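Local coordinates for protein predicted sugar phosphatases of the HAD superfamily (Cytophaga hutchinsonii, PDB 2HX1) that is probably a magnesium-dependent sugar phosphatase of the haloacid dehalogenase (HAD) superfamily, expected to remove phosphate from small phosphorylated substrates, at residues K88-L93 with I200-P205; M190-S193 with R198-R201; S6-L11 with F39-A44; I17-D20 with V24-T27; D170-Y173 with D179-I182. One frame throughout, in Å; residues are numbered along the deposited sequence.

Overall arrangement
From the N terminus, interaction 3 is the first to close a loop, bringing helix 7-10 against helix 35-44. Interaction 4 lies within that loop and joins the end of strand 16-19 of the six-stranded parallel sheet, with the magnesium ligand Asp20, to residues 24-27; the two pack together through Phe7, Leu11, Leu42 and Phe39. Interaction 1 then spans the greater part of the five-stranded sheet, joining helix 83-94 to strand 199-202. Within its span fall interaction 5, a beta hairpin, and helix 184-195, which interaction 2 returns to the same strand 199-202. Met190 packs on Ile182 between interactions 2 and 5, and a Lys204-Asp20 salt bridge links interaction 1 to interaction 4.

Interaction 1 of 5, residues K88-L93 with I200-P205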
# COMPACT_ATOMS: atom_id res chain seq x y z
N LYS A 88 8.12 17.36 -21.55
CA LYS A 88 8.96 17.83 -22.63
C LYS A 88 10.20 18.53 -22.11
O LYS A 88 11.29 18.25 -22.57
CB LYS A 88 8.17 18.80 -23.53
CG LYS A 88 8.85 19.15 -24.85
CD LYS A 88 7.80 19.45 -25.94
CE LYS A 88 8.41 19.81 -27.30
NZ LYS A 88 9.23 18.71 -27.90
N GLU A 89 10.01 19.45 -21.16
CA GLU A 89 11.15 20.19 -20.60
C GLU A 89 12.09 19.29 -19.82
O GLU A 89 13.30 19.53 -19.79
CB GLU A 89 10.69 21.33 -19.66
CG GLU A 89 9.92 22.46 -20.37
N TYR A 90 11.52 18.26 -19.17
CA TYR A 90 12.32 17.30 -18.41
C TYR A 90 13.19 16.46 -19.32
O TYR A 90 14.37 16.28 -19.03
CB TYR A 90 11.44 16.40 -17.54
CG TYR A 90 12.24 15.56 -16.57
CD1 TYR A 90 12.80 14.34 -16.97
CD2 TYR A 90 12.44 15.97 -15.27
CE1 TYR A 90 13.55 13.55 -16.07
CE2 TYR A 90 13.20 15.22 -14.38
CZ TYR A 90 13.74 14.01 -14.79
OH TYR A 90 14.45 13.24 -13.91
N ILE A 91 12.62 15.97 -20.42
CA ILE A 91 13.37 15.22 -21.42
C ILE A 91 14.48 16.06 -22.03
O ILE A 91 15.62 15.61 -22.11
CB ILE A 91 12.44 14.70 -22.53
CG1 ILE A 91 11.54 13.60 -21.97
CG2 ILE A 91 13.26 14.15 -23.70
CD1 ILE A 91 10.41 13.24 -22.91
N ASP A 92 14.15 17.27 -22.47
CA ASP A 92 15.14 18.13 -23.11
C ASP A 92 16.32 18.37 -22.17
O ASP A 92 17.48 18.39 -22.57
CB ASP A 92 14.53 19.48 -23.46
CG ASP A 92 15.60 20.50 -23.95
OD1 ASP A 92 16.21 20.27 -25.03
OD2 ASP A 92 15.81 21.52 -23.24
N LEU A 93 16.01 18.58 -20.90
CA LEU A 93 17.02 18.90 -19.95
C LEU A 93 17.78 17.68 -19.48
O LEU A 93 19.01 17.74 -19.35
CB LEU A 93 16.41 19.57 -18.73
CG LEU A 93 17.31 19.54 -17.51
CD1 LEU A 93 18.63 20.32 -17.79
CD2 LEU A 93 16.56 20.12 -16.33
N ILE A 200 8.15 8.88 -12.14
CA ILE A 200 8.08 10.32 -11.93
C ILE A 200 6.75 10.75 -12.51
O ILE A 200 6.47 10.53 -13.70
CB ILE A 200 9.19 11.09 -12.68
CG1 ILE A 200 10.60 10.66 -12.22
CG2 ILE A 200 9.00 12.60 -12.43
CD1 ILE A 200 11.66 10.62 -13.32
N ARG A 201 5.92 11.34 -11.66
CA ARG A 201 4.60 11.80 -12.07
C ARG A 201 4.53 13.33 -12.14
O ARG A 201 4.88 13.99 -11.19
CB ARG A 201 3.58 11.28 -11.06
CG ARG A 201 3.27 9.77 -11.27
CD ARG A 201 2.48 9.18 -10.14
NE ARG A 201 2.20 7.77 -10.39
CZ ARG A 201 1.08 7.28 -10.95
NH1 ARG A 201 0.09 8.09 -11.33
NH2 ARG A 201 0.95 5.97 -11.11
N PHE A 202 4.08 13.86 -13.26
CA PHE A 202 3.99 15.31 -13.47
C PHE A 202 2.55 15.73 -13.50
O PHE A 202 1.68 15.00 -14.01
CB PHE A 202 4.66 15.72 -14.79
CG PHE A 202 6.18 15.57 -14.79
CD1 PHE A 202 6.95 16.16 -13.80
CD2 PHE A 202 6.82 14.89 -15.80
CE1 PHE A 202 8.35 16.06 -13.81
CE2 PHE A 202 8.21 14.78 -15.82
CZ PHE A 202 8.97 15.37 -14.82
N GLY A 203 2.31 16.91 -12.94
CA GLY A 203 1.00 17.52 -12.98
C GLY A 203 0.41 17.61 -11.61
O GLY A 203 1.05 17.23 -10.61
N LYS A 204 -0.84 18.07 -11.57
CA LYS A 204 -1.58 18.24 -10.32
C LYS A 204 -1.55 16.91 -9.57
O LYS A 204 -1.72 15.87 -10.20
CB LYS A 204 -3.03 18.66 -10.61
CG LYS A 204 -3.19 19.90 -11.54
CD LYS A 204 -4.65 20.11 -11.95
CE LYS A 204 -5.12 19.10 -12.98
NZ LYS A 204 -6.42 19.48 -13.55
N PRO A 205 -1.40 16.95 -8.24
CA PRO A 205 -1.39 18.08 -7.30
C PRO A 205 -0.04 18.82 -7.10
O PRO A 205 0.07 19.64 -6.16
CB PRO A 205 -1.77 17.41 -5.99
CG PRO A 205 -1.13 16.06 -6.09
CD PRO A 205 -1.29 15.66 -7.54
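Tyr90, on helix 83-94, meets Phe202 and Ile200 of strand 199-202, and these three buried side chains pack helix against strand through apolar contact. The aromatic pair comes first. The rings have their centroids 5.5 Å apart and their planes inclined by 53°, a tilted meeting that belongs to neither of the standard stacking classes. Phe202 advances its far corner: CZ lies 3.6 Å from CD2 of Tyr90 and 3.8 Å from its CB, while Tyr90 CD2 sits near the plane of the Phe202 ring, at its edge. With CG turned anti to the backbone N (chi1 -171°), the Tyr90 ring reaches from the helix toward the strand.

Aliphatic contact completes the set. CD1 of Ile200 comes up to the phenolic end, 3.9 Å from Tyr90 OH, and the other branch of the same residue, CG2, rests 3.6 Å above one face of the Phe202 ring, toward its rim. Replacing Tyr90 with an alanine would probably leave Phe202 CZ and Ile200 CD1 without their partner and open a gap between helix and strand.

Ile165 of the adjacent strand touches both rings, and Lys244 of the second subunit packs on Phe202. No hydrogen bond crosses between the two segments, which is consistent with a fit resting on the shape of buried side chains rather than on directional polar bonds.

Interaction 2 of 5, residues M190-S193 with R198-R201; sequences MIES and RFIR. With EDO (1,2-ethanediol), chain M.
Glu192 reaches from helix 184-195 to residues 198-201 and spends both carboxylate oxygens there, a compact example of one side chain tying a helix to the strand that follows it. Its CG stands beside the backbone N and anti to the carbonyl carbon (chi1 -70°), and the chain is extended beyond CG, which carries the carboxylate the full distance to the opposite backbone. OE2 accepts two main-chain N-H groups, from Phe199 N at 2.8 Å and from Arg198 N at 3.0 Å. Both arrive on the anti side, but from opposite faces of the carboxylate plane, so the oxygen is held between them.

OE1 forms a salt bridge with Arg201 NH2 at 3.1 Å. That bond is nearly straight (167°) and lies close to the guanidinium plane, although it meets OE1 from above the plane of the carboxylate. Arg201, extended from CG to NE, can span this distance, and its NH1 is bonded to Asn168. A water donates to Glu192 OE2 and to Phe199 O, and takes a weak bond from Arg201 NE.

The apolar part of the contact centres on Phe199. Its ring plane stands 83° from the carboxylate, with Glu192 CG at its edge, 3.5 Å from CD1. Ile191 meets the ring edge with CG2, the branch anti to its backbone N, 3.9 Å from Phe199 CE1, while its CD1 lies by Phe199 CZ.

With two N-H groups, a water and a guanidinium around it, the carboxylate is probably stabilised in its charged form, and its rotation is fixed by partners at both oxygens.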
# COMPACT_ATOMS: atom_id res chain seq x y z
N MSE A 190 -0.52 0.18 -12.40
CA MSE A 190 -0.49 -1.27 -12.56
C MSE A 190 0.92 -1.77 -12.66
O MSE A 190 1.26 -2.78 -12.07
CB MSE A 190 -1.21 -1.67 -13.82
CG MSE A 190 -2.71 -1.52 -13.70
SE MSE A 190 -3.67 -1.96 -15.34
CE MSE A 190 -2.41 -1.89 -16.69
N ILE A 191 1.73 -1.08 -13.45
CA ILE A 191 3.14 -1.43 -13.55
C ILE A 191 3.80 -1.34 -12.18
O ILE A 191 4.55 -2.23 -11.74
CB ILE A 191 3.86 -0.51 -14.54
CG1 ILE A 191 3.36 -0.77 -15.98
CG2 ILE A 191 5.38 -0.75 -14.46
CD1 ILE A 191 3.75 0.38 -17.00
N GLU A 192 3.52 -0.25 -11.48
CA GLU A 192 4.07 -0.03 -10.16
C GLU A 192 3.63 -1.06 -9.11
O GLU A 192 4.32 -1.28 -8.12
CB GLU A 192 3.76 1.40 -9.73
CG GLU A 192 4.54 2.44 -10.53
CD GLU A 192 4.29 3.87 -10.03
OE1 GLU A 192 3.12 4.24 -9.81
OE2 GLU A 192 5.29 4.60 -9.85
N SER A 193 2.49 -1.70 -9.32
CA SER A 193 2.05 -2.78 -8.41
C SER A 193 2.94 -4.02 -8.52
O SER A 193 3.02 -4.79 -7.59
CB SER A 193 0.57 -3.14 -8.66
OG SER A 193 0.40 -3.88 -9.86
N ARG A 198 8.02 3.88 -8.96
CA ARG A 198 9.04 3.89 -9.99
C ARG A 198 8.84 5.00 -11.03
O ARG A 198 9.78 5.32 -11.76
CB ARG A 198 9.10 2.50 -10.67
CG ARG A 198 10.13 2.34 -11.84
CD ARG A 198 11.53 2.24 -11.33
NE ARG A 198 12.51 1.88 -12.37
CZ ARG A 198 13.03 2.74 -13.23
NH1 ARG A 198 12.65 4.00 -13.22
NH2 ARG A 198 13.92 2.32 -14.12
N PHE A 199 7.62 5.57 -11.11
CA PHE A 199 7.32 6.65 -12.05
C PHE A 199 7.46 8.01 -11.41
O PHE A 199 7.04 8.23 -10.28
CB PHE A 199 5.95 6.50 -12.69
CG PHE A 199 5.91 5.44 -13.73
CD1 PHE A 199 5.86 4.10 -13.37
CD2 PHE A 199 5.97 5.76 -15.06
CE1 PHE A 199 5.87 3.09 -14.33
CE2 PHE A 199 6.00 4.76 -16.05
CZ PHE A 199 5.94 3.43 -15.68
N ILE A 200 8.15 8.88 -12.14
CA ILE A 200 8.08 10.32 -11.93
C ILE A 200 6.75 10.75 -12.51
O ILE A 200 6.47 10.53 -13.70
CB ILE A 200 9.19 11.09 -12.68
CG1 ILE A 200 10.60 10.66 -12.22
CG2 ILE A 200 9.00 12.60 -12.43
CD1 ILE A 200 11.66 10.62 -13.32
N ARG A 201 5.92 11.34 -11.66
CA ARG A 201 4.60 11.80 -12.07
C ARG A 201 4.53 13.33 -12.14
O ARG A 201 4.88 13.99 -11.19
CB ARG A 201 3.58 11.28 -11.06
CG ARG A 201 3.27 9.77 -11.27
CD ARG A 201 2.48 9.18 -10.14
NE ARG A 201 2.20 7.77 -10.39
CZ ARG A 201 1.08 7.28 -10.95
NH1 ARG A 201 0.09 8.09 -11.33
NH2 ARG A 201 0.95 5.97 -11.11
C1 EDO M . 9.68 8.18 -7.69
O1 EDO M . 8.35 8.64 -7.97
C2 EDO M . 10.35 7.70 -8.97
O2 EDO M . 11.00 6.46 -8.73
O HOH W 1 4.93 7.21 -8.77

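Interaction 3 of 5, residues S6-L11 with F39-A44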
# COMPACT_ATOMS: atom_id res chain seq x y z
N SER A 6 -23.53 29.25 -6.46
CA SER A 6 -23.52 29.32 -7.92
C SER A 6 -22.15 29.73 -8.38
O SER A 6 -21.52 30.60 -7.80
CB SER A 6 -24.56 30.29 -8.49
OG SER A 6 -24.07 31.59 -8.51
N PHE A 7 -21.68 29.09 -9.44
CA PHE A 7 -20.37 29.40 -9.96
C PHE A 7 -20.30 30.87 -10.36
O PHE A 7 -19.36 31.58 -9.98
CB PHE A 7 -20.04 28.45 -11.12
CG PHE A 7 -18.67 28.62 -11.63
CD1 PHE A 7 -17.59 28.36 -10.82
CD2 PHE A 7 -18.46 29.06 -12.92
CE1 PHE A 7 -16.29 28.53 -11.29
CE2 PHE A 7 -17.18 29.22 -13.40
CZ PHE A 7 -16.08 28.95 -12.57
N LYS A 8 -21.33 31.37 -11.06
CA LYS A 8 -21.40 32.79 -11.42
C LYS A 8 -21.12 33.69 -10.22
O LYS A 8 -20.33 34.66 -10.31
CB LYS A 8 -22.78 33.13 -12.00
CG LYS A 8 -22.87 34.53 -12.62
CD LYS A 8 -24.15 34.73 -13.43
CE LYS A 8 -24.35 36.20 -13.85
NZ LYS A 8 -25.80 36.53 -14.10
N SER A 9 -21.75 33.37 -9.09
CA SER A 9 -21.64 34.22 -7.90
C SER A 9 -20.21 34.33 -7.29
O SER A 9 -19.91 35.26 -6.53
CB SER A 9 -22.59 33.74 -6.80
OG SER A 9 -22.00 32.66 -6.10
N LEU A 10 -19.35 33.36 -7.60
CA LEU A 10 -17.97 33.38 -7.11
C LEU A 10 -17.07 34.25 -7.97
O LEU A 10 -16.09 34.78 -7.48
CB LEU A 10 -17.35 31.96 -7.03
CG LEU A 10 -18.16 30.84 -6.37
CD1 LEU A 10 -17.46 29.51 -6.58
CD2 LEU A 10 -18.39 31.13 -4.89
N LEU A 11 -17.39 34.38 -9.26
CA LEU A 11 -16.43 34.91 -10.22
C LEU A 11 -15.86 36.31 -9.94
O LEU A 11 -14.72 36.56 -10.28
CB LEU A 11 -17.01 34.84 -11.62
CG LEU A 11 -17.28 33.41 -12.10
CD1 LEU A 11 -17.84 33.43 -13.48
CD2 LEU A 11 -16.01 32.55 -12.06
N PHE A 39 -17.65 30.65 -21.06
CA PHE A 39 -16.53 31.31 -21.74
C PHE A 39 -16.92 32.65 -22.35
O PHE A 39 -16.18 33.62 -22.29
CB PHE A 39 -15.88 30.32 -22.73
CG PHE A 39 -15.14 29.23 -22.05
CD1 PHE A 39 -13.94 29.51 -21.42
CD2 PHE A 39 -15.67 27.95 -21.94
CE1 PHE A 39 -13.24 28.51 -20.74
CE2 PHE A 39 -14.98 26.97 -21.26
CZ PHE A 39 -13.77 27.25 -20.66
N ASP A 40 -18.11 32.71 -22.93
CA ASP A 40 -18.69 33.98 -23.33
C ASP A 40 -18.72 34.95 -22.13
O ASP A 40 -18.32 36.11 -22.22
CB ASP A 40 -20.11 33.74 -23.84
CG ASP A 40 -20.13 33.00 -25.18
OD1 ASP A 40 -19.13 33.10 -25.92
OD2 ASP A 40 -21.14 32.31 -25.48
N TYR A 41 -19.15 34.44 -20.97
CA TYR A 41 -19.26 35.30 -19.79
C TYR A 41 -17.91 35.88 -19.40
O TYR A 41 -17.78 37.09 -19.18
CB TYR A 41 -19.87 34.55 -18.60
CG TYR A 41 -20.11 35.41 -17.38
CD1 TYR A 41 -21.20 36.27 -17.31
CD2 TYR A 41 -19.26 35.35 -16.27
CE1 TYR A 41 -21.43 37.06 -16.17
CE2 TYR A 41 -19.48 36.12 -15.14
CZ TYR A 41 -20.57 36.97 -15.09
OH TYR A 41 -20.79 37.73 -13.97
N LEU A 42 -16.89 35.03 -19.30
CA LEU A 42 -15.60 35.51 -18.82
C LEU A 42 -15.02 36.57 -19.79
O LEU A 42 -14.41 37.55 -19.35
CB LEU A 42 -14.61 34.36 -18.63
CG LEU A 42 -14.98 33.32 -17.57
CD1 LEU A 42 -14.14 32.06 -17.76
CD2 LEU A 42 -14.80 33.91 -16.18
N LYS A 43 -15.19 36.35 -21.10
CA LYS A 43 -14.77 37.34 -22.10
C LYS A 43 -15.48 38.67 -21.84
O LYS A 43 -14.85 39.69 -21.51
CB LYS A 43 -15.05 36.86 -23.52
CG LYS A 43 -14.67 37.91 -24.59
CD LYS A 43 -14.29 37.26 -25.92
CE LYS A 43 -15.46 36.52 -26.55
NZ LYS A 43 -15.08 35.11 -26.84
N ALA A 44 -16.81 38.66 -21.92
CA ALA A 44 -17.60 39.87 -21.65
C ALA A 44 -17.21 40.55 -20.33
O ALA A 44 -17.28 41.77 -20.21
CB ALA A 44 -19.12 39.56 -21.70
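Tyr41, on helix 35-44, presents its ring to two side chains of the N-terminal segment, Leu11 and Lys8, and these three residues account for most of the contact. With CG anti to the backbone N (chi1 -175°), the ring projects from its helix toward residues 6-11. Leu11 approaches with a single methyl: CD1 lies 3.6 Å from Tyr41 CE2 and 3.7 Å from Tyr41 CD2, and the two side chains run past each other in opposite directions.

Lys8 meets another part of the ring, the two side chains crossing at about a right angle. Its extended chain lays CE 3.8 Å from Tyr41 CE1, while CG comes to 4.0 Å from Tyr41 OH. The lysine thus contributes its methylenes at the exposed margin of the contact, and Leu11 supplies the more deeply buried part. A lesser touch deepens that part further, for Leu42 CD2 stands 4.1 Å from CD1 of Leu11.

The short helix is itself started by Ser6 at the N-cap, whose OG accepts from Ser9 N at 3.0 Å; Ser9 OG returns a bond to Ser6 O.

Both segments also pack on the six-stranded parallel sheet. Leu11 rests on Ile17 and Leu42 on Phe19, both of strand 16-19, while Phe7 touches Phe19 and, on strand 228-232, Leu229 and Val231. From helix 35-44, Phe39 makes an edge-to-face ring contact with Tyr49 of strand 48-53.

Interaction 4 of 5, residues I17-D20 with V24-T27; sequences IFFD and VLKT. With MG (magnesium ion), chain E.
The ring of Phe19, at the end of strand 16-19, is met at its edge by Val24, whose CG1 lies near the ring plane and 4.3 Å from Phe19 CD1. Leu25 comes to the same corner at a slant, its CD2 4.0 Å from Phe19 CD1, with the two side chains crossing at about a right angle. One face of the ring carries Ile17 CG2, set toward the rim. Helix 35-44 also packs on this group, Thr38 on Phe19 and Phe39 on Leu25.

The second flat group is the carboxylate of Asp20. With CG anti to the backbone N (chi1 174°), it is directed to the magnesium ion, which OD2 binds at 2.0 Å. Asp20 OD1 accepts from the O of one of the three metal-bound waters at 2.7 Å, and also forms a salt bridge with Lys204. Phe22 O and Asp233 OD1 complete the six ligands of the metal. Val24 runs obliquely across the Asp20 side chain: its CG2 approaches Asp20 OD2 to 3.6 Å, and its CB is 3.3 Å from the backbone O of Asp20.

The stretch from Asp20 to Val24 corresponds in position to the first HAD signature, DxDx(T/V), though Phe22 stands where the second aspartate is usual. An apolar corner of Phe19, Val24 and Leu25 thus backs the turn, while the metal, its water and Lys204 fix the rotation of the carboxylate.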
# COMPACT_ATOMS: atom_id res chain seq x y z
N ILE A 17 -9.27 32.41 -13.47
CA ILE A 17 -9.80 31.08 -13.20
C ILE A 17 -8.83 30.06 -13.80
O ILE A 17 -8.35 30.23 -14.92
CB ILE A 17 -11.25 30.88 -13.80
CG1 ILE A 17 -12.13 32.11 -13.55
CG2 ILE A 17 -11.94 29.65 -13.22
CD1 ILE A 17 -12.39 32.36 -12.05
N PHE A 18 -8.52 29.02 -13.03
CA PHE A 18 -7.90 27.80 -13.57
C PHE A 18 -8.96 26.69 -13.63
O PHE A 18 -9.56 26.37 -12.62
CB PHE A 18 -6.71 27.29 -12.72
CG PHE A 18 -5.55 28.26 -12.57
CD1 PHE A 18 -5.45 29.41 -13.33
CD2 PHE A 18 -4.52 27.98 -11.69
CE1 PHE A 18 -4.36 30.27 -13.18
CE2 PHE A 18 -3.46 28.86 -11.53
CZ PHE A 18 -3.37 29.98 -12.30
N PHE A 19 -9.19 26.16 -14.83
CA PHE A 19 -10.16 25.11 -15.06
C PHE A 19 -9.44 23.78 -15.30
O PHE A 19 -8.60 23.71 -16.16
CB PHE A 19 -10.99 25.42 -16.31
CG PHE A 19 -12.03 26.52 -16.14
CD1 PHE A 19 -13.21 26.29 -15.46
CD2 PHE A 19 -11.83 27.75 -16.70
CE1 PHE A 19 -14.16 27.27 -15.33
CE2 PHE A 19 -12.78 28.74 -16.56
CZ PHE A 19 -13.94 28.49 -15.91
N ASP A 20 -9.75 22.74 -14.52
CA ASP A 20 -9.55 21.36 -14.95
C ASP A 20 -10.50 21.13 -16.14
O ASP A 20 -11.53 21.81 -16.23
CB ASP A 20 -9.86 20.40 -13.80
CG ASP A 20 -9.81 18.94 -14.21
OD1 ASP A 20 -8.87 18.55 -14.92
OD2 ASP A 20 -10.72 18.19 -13.81
N VAL A 24 -15.39 18.74 -15.68
CA VAL A 24 -15.65 20.15 -15.41
C VAL A 24 -16.15 20.87 -16.67
O VAL A 24 -17.20 21.52 -16.65
CB VAL A 24 -14.36 20.82 -14.91
CG1 VAL A 24 -14.58 22.31 -14.61
CG2 VAL A 24 -13.81 20.07 -13.65
N LEU A 25 -15.40 20.78 -17.76
CA LEU A 25 -15.75 21.43 -19.02
C LEU A 25 -16.35 20.44 -20.01
O LEU A 25 -17.14 20.82 -20.87
CB LEU A 25 -14.53 22.06 -19.69
CG LEU A 25 -13.77 23.16 -18.96
CD1 LEU A 25 -12.61 23.62 -19.84
CD2 LEU A 25 -14.69 24.31 -18.58
N LYS A 26 -15.96 19.18 -19.88
CA LYS A 26 -16.38 18.14 -20.81
C LYS A 26 -16.32 16.78 -20.13
O LYS A 26 -15.71 16.64 -19.07
CB LYS A 26 -15.51 18.17 -22.07
CG LYS A 26 -14.03 17.91 -21.84
CD LYS A 26 -13.27 17.98 -23.17
CE LYS A 26 -11.80 17.66 -23.01
NZ LYS A 26 -11.13 17.43 -24.32
N THR A 27 -16.99 15.80 -20.75
CA THR A 27 -17.13 14.44 -20.22
C THR A 27 -17.00 13.46 -21.38
O THR A 27 -16.58 13.85 -22.47
CB THR A 27 -18.49 14.21 -19.56
OG1 THR A 27 -19.54 14.48 -20.51
CG2 THR A 27 -18.64 15.09 -18.35
MG MG E . -11.28 16.30 -13.79
O HOH W 2 -9.78 15.99 -15.15
O HOH W 3 -9.83 16.17 -12.21
O HOH W 4 -11.80 14.38 -13.86

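Interaction 5 of 5, residues D170-Y173 with D179-I182; sequences DNTY and DVAI. With EDO (1,2-ethanediol), chain N.
Ala181 sets its methyl over one face of the Tyr173 ring, a CH-pi contact between cross-strand neighbours in which CB lies 3.6 Å from the ring centroid and 20° off its normal. The ring can lie over its neighbour because Tyr173 CG sits between its own backbone N and carbonyl carbon (chi1 59°), the crowded position, which folds the ring back across the opposite strand. CB comes closest to Tyr173 CZ, at 3.4 Å.

The two residues are also an antiparallel hydrogen-bonded pair. Tyr173 N donates to Ala181 O, and Ala181 N to Tyr173 O, each at 2.7 Å. Thr172 and Ile182 form the next, non-hydrogen-bonded pair, while Thr172 CB meets Val180 CG2 at 4.0 Å across the strands.

The phenolic end has other partners: Tyr173 OH is hydrogen-bonded to Asp141 and accepts from O1 of a bound ethanediol at 3.0 Å. A leucine in place of Tyr173 would probably leave Asp141 without this mate and strip the methyl of Ala181 of its aromatic cover.

The third subunit lies against strand 180-182, where its Asn155 and Asn151 hydrogen-bond to Val180 N and Ile182 N and its Lys159 forms a salt bridge with Asp179. This is a two-stranded antiparallel beta hairpin, set with the Tyr173 side chain about 9 Å from the magnesium ion, consistent with a place beside the active-site entrance of a capped HAD phosphatase.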
# COMPACT_ATOMS: atom_id res chain seq x y z
N ASP A 170 -5.93 10.41 -13.46
CA ASP A 170 -6.71 9.51 -12.65
C ASP A 170 -6.38 8.11 -13.16
O ASP A 170 -5.95 7.96 -14.29
CB ASP A 170 -8.22 9.81 -12.81
CG ASP A 170 -8.61 11.25 -12.36
OD1 ASP A 170 -8.14 11.70 -11.28
OD2 ASP A 170 -9.41 11.91 -13.09
N ASN A 171 -6.57 7.09 -12.32
CA ASN A 171 -6.34 5.71 -12.75
C ASN A 171 -7.31 5.23 -13.79
O ASN A 171 -6.97 4.35 -14.54
CB ASN A 171 -6.43 4.75 -11.58
CG ASN A 171 -5.25 4.80 -10.71
OD1 ASN A 171 -4.14 5.09 -11.17
ND2 ASN A 171 -5.46 4.54 -9.42
N THR A 172 -8.53 5.77 -13.79
CA THR A 172 -9.54 5.45 -14.81
C THR A 172 -10.20 6.71 -15.33
O THR A 172 -10.14 7.75 -14.68
CB THR A 172 -10.65 4.55 -14.29
OG1 THR A 172 -11.38 5.25 -13.28
CG2 THR A 172 -10.09 3.25 -13.75
N TYR A 173 -10.83 6.61 -16.50
CA TYR A 173 -11.73 7.66 -17.00
C TYR A 173 -13.09 7.07 -17.40
O TYR A 173 -13.18 5.91 -17.82
CB TYR A 173 -11.11 8.39 -18.21
CG TYR A 173 -10.72 7.57 -19.47
CD1 TYR A 173 -9.49 6.95 -19.55
CD2 TYR A 173 -11.57 7.48 -20.59
CE1 TYR A 173 -9.09 6.23 -20.67
CE2 TYR A 173 -11.16 6.74 -21.75
CZ TYR A 173 -9.91 6.13 -21.77
OH TYR A 173 -9.44 5.40 -22.86
N ASP A 179 -19.64 2.57 -17.91
CA ASP A 179 -18.30 1.98 -17.98
C ASP A 179 -17.15 3.00 -17.85
O ASP A 179 -17.24 4.17 -18.29
CB ASP A 179 -18.13 1.25 -19.30
CG ASP A 179 -19.01 0.01 -19.40
OD1 ASP A 179 -20.11 -0.02 -18.80
OD2 ASP A 179 -18.60 -0.94 -20.09
N VAL A 180 -16.05 2.52 -17.28
CA VAL A 180 -14.81 3.29 -17.24
C VAL A 180 -13.75 2.58 -18.10
O VAL A 180 -13.95 1.45 -18.59
CB VAL A 180 -14.25 3.46 -15.80
CG1 VAL A 180 -15.31 3.98 -14.84
CG2 VAL A 180 -13.68 2.14 -15.29
N ALA A 181 -12.64 3.28 -18.29
CA ALA A 181 -11.50 2.76 -19.01
C ALA A 181 -10.26 3.10 -18.18
O ALA A 181 -10.22 4.12 -17.48
CB ALA A 181 -11.41 3.40 -20.38
N ILE A 182 -9.28 2.21 -18.22
CA ILE A 182 -8.03 2.43 -17.52
C ILE A 182 -7.25 3.50 -18.30
O ILE A 182 -7.07 3.37 -19.52
CB ILE A 182 -7.23 1.13 -17.42
CG1 ILE A 182 -8.02 0.08 -16.62
CG2 ILE A 182 -5.92 1.36 -16.75
CD1 ILE A 182 -7.48 -1.33 -16.78
C1 EDO N . -9.06 7.70 -26.38
O1 EDO N . -9.69 7.23 -25.17
C2 EDO N . -7.61 8.06 -26.08
O2 EDO N . -7.15 7.42 -24.88